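Local coordinates for protein MxaA (Stigmatella aurantiaca, PDB 4W4T) that uses NADPH, as the terminal reductase domain of a myxalamid PKS-NRPS assembly line, probably to release the finished chain by reduction, at residues 73-76 with 77-81. Residues are numbered along the deposited sequence; the frame is centred on the assembly and turned at random.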
loop_
_atom_site.group_PDB
_atom_site.type_symbol
_atom_site.label_atom_id
_atom_site.label_comp_id
_atom_site.label_asym_id
_atom_site.label_seq_id
_atom_site.Cartn_x
_atom_site.Cartn_y
_atom_site.Cartn_z
ATOM N N GLU A 73 -17.479 -26.946 -5.079
ATOM C CA GLU A 73 -18.509 -27.681 -4.364
ATOM C C GLU A 73 -19.734 -27.855 -5.269
ATOM O O GLU A 73 -20.346 -28.934 -5.321
ATOM C CB GLU A 73 -18.830 -26.968 -3.047
ATOM C CG GLU A 73 -19.680 -27.769 -2.066
ATOM C CD GLU A 73 -21.156 -27.661 -2.370
ATOM O OE1 GLU A 73 -21.527 -26.723 -3.111
ATOM O OE2 GLU A 73 -21.942 -28.501 -1.871
ATOM N N GLU A 74 -20.046 -26.828 -6.050
ATOM C CA GLU A 74 -21.158 -26.914 -6.982
ATOM C C GLU A 74 -20.905 -27.914 -8.120
ATOM O O GLU A 74 -21.817 -28.626 -8.541
ATOM C CB GLU A 74 -21.470 -25.532 -7.554
ATOM C CG GLU A 74 -22.718 -25.489 -8.419
ATOM C CD GLU A 74 -23.801 -24.608 -7.827
ATOM O OE1 GLU A 74 -23.461 -23.696 -7.034
ATOM O OE2 GLU A 74 -24.981 -24.818 -8.169
ATOM N N LEU A 75 -19.677 -27.974 -8.628
ATOM C CA LEU A 75 -19.357 -28.917 -9.698
ATOM C C LEU A 75 -19.465 -30.375 -9.233
ATOM O O LEU A 75 -19.883 -31.246 -9.996
ATOM C CB LEU A 75 -17.941 -28.646 -10.246
ATOM C CG LEU A 75 -17.815 -27.437 -11.184
ATOM C CD1 LEU A 75 -16.345 -27.152 -11.471
ATOM C CD2 LEU A 75 -18.574 -27.634 -12.481
ATOM N N CYS A 76 -19.081 -30.639 -7.989
ATOM C CA CYS A 76 -19.239 -31.986 -7.440
ATOM C C CYS A 76 -20.721 -32.384 -7.350
ATOM O O CYS A 76 -21.079 -33.534 -7.620
ATOM C CB CYS A 76 -18.573 -32.085 -6.072
ATOM S SG CYS A 76 -16.768 -31.963 -6.143
ATOM N N ARG A 77 -21.583 -31.426 -7.015
ATOM C CA ARG A 77 -23.002 -31.731 -6.859
ATOM C C ARG A 77 -23.715 -31.929 -8.193
ATOM O O ARG A 77 -24.610 -32.765 -8.304
ATOM C CB ARG A 77 -23.699 -30.627 -6.056
ATOM C CG ARG A 77 -23.440 -30.719 -4.556
ATOM C CD ARG A 77 -24.368 -29.822 -3.749
ATOM N NE ARG A 77 -23.958 -28.422 -3.812
ATOM C CZ ARG A 77 -24.529 -27.517 -4.599
ATOM N NH1 ARG A 77 -25.537 -27.866 -5.391
ATOM N NH2 ARG A 77 -24.084 -26.269 -4.598
ATOM N N ARG A 78 -23.334 -31.167 -9.210
ATOM C CA ARG A 78 -24.027 -31.142 -10.481
ATOM C C ARG A 78 -23.462 -31.950 -11.603
ATOM O O ARG A 78 -24.019 -32.035 -12.673
ATOM C CB ARG A 78 -24.156 -29.726 -10.948
ATOM C CG ARG A 78 -24.539 -28.802 -9.836
ATOM C CD ARG A 78 -25.985 -28.519 -9.875
ATOM N NE ARG A 78 -26.384 -28.136 -11.198
ATOM C CZ ARG A 78 -26.370 -26.911 -11.698
ATOM N NH1 ARG A 78 -25.976 -25.835 -10.997
ATOM N NH2 ARG A 78 -26.756 -26.775 -12.925
ATOM N N THR A 79 -22.314 -32.513 -11.364
ATOM C CA THR A 79 -21.697 -33.398 -12.340
ATOM C C THR A 79 -21.249 -34.666 -11.636
ATOM O O THR A 79 -21.133 -34.688 -10.417
ATOM C CB THR A 79 -20.465 -32.764 -13.010
ATOM O OG1 THR A 79 -19.345 -32.890 -12.126
ATOM C CG2 THR A 79 -20.697 -31.289 -13.328
ATOM N N ASP A 80 -20.963 -35.713 -12.400
ATOM C CA ASP A 80 -20.275 -36.859 -11.820
ATOM C C ASP A 80 -18.877 -36.989 -12.428
ATOM O O ASP A 80 -18.335 -38.087 -12.539
ATOM C CB ASP A 80 -21.080 -38.146 -12.014
ATOM C CG ASP A 80 -21.247 -38.525 -13.471
ATOM O OD1 ASP A 80 -21.083 -37.649 -14.342
ATOM O OD2 ASP A 80 -21.551 -39.705 -13.748
ATOM N N ALA A 81 -18.302 -35.857 -12.825
ATOM C CA ALA A 81 -16.948 -35.855 -13.371
ATOM C C ALA A 81 -15.927 -35.776 -12.238
ATOM O O ALA A 81 -16.217 -35.246 -11.177
ATOM C CB ALA A 81 -16.762 -34.695 -14.340
#
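Arg77 turns the side of its guanidinium, NE and NH2, to the carboxylate of Glu73 one helical turn earlier. NE lies 2.8 Å from Glu73 OE2, which sits almost exactly in the guanidinium plane, and NH2 reaches the syn lone pair of Glu73 OE1 at 3.0 Å. The two flat groups are nevertheless twisted 37° apart, so this side-on grip is not a coplanar pair. Glu73 gets there with CG anti to the backbone N (chi1 -168°) and a bend at chi2 that swings the carboxylate onto its partner. With an alanine in place of Glu73, NE of Arg77 would probably lose its carboxylate and NH2 its shorter acidic partner, leaving the guanidinium freer to turn.

The same NH2 looks across to Glu74 OE1, a longer salt bridge at 3.6 Å with the planes steeply inclined, while CA of Glu74 lies over one face of the guanidinium, toward its rim. Glu74 also runs alongside Arg78, both pointing the same way; Arg78 NH1 meets Glu74 OE2 on its anti side at 3.2 Å, 27° out of the carboxylate plane. The carboxylate of Glu74 is further held by the hydroxyls of Ser291 and Ser292, and Arg78 NH2 by Asp296, which ties this helix to helix 287-298.

Beyond Arg78 the helix 66-78 ends. Thr79 OG1 donates to Leu75 O at 2.7 Å, beside a weak bond from Thr79 N to the same oxygen, and accepts from Ala81 N at 3.2 Å in an ST turn that leads toward strand 82-87 of the beta-alpha-beta unit. Two acidic and two basic side chains thus form a network in which charges alternate, so each is probably stabilised in its ionised form, and the threonine hydroxyl bridges the last helical turn to the loop.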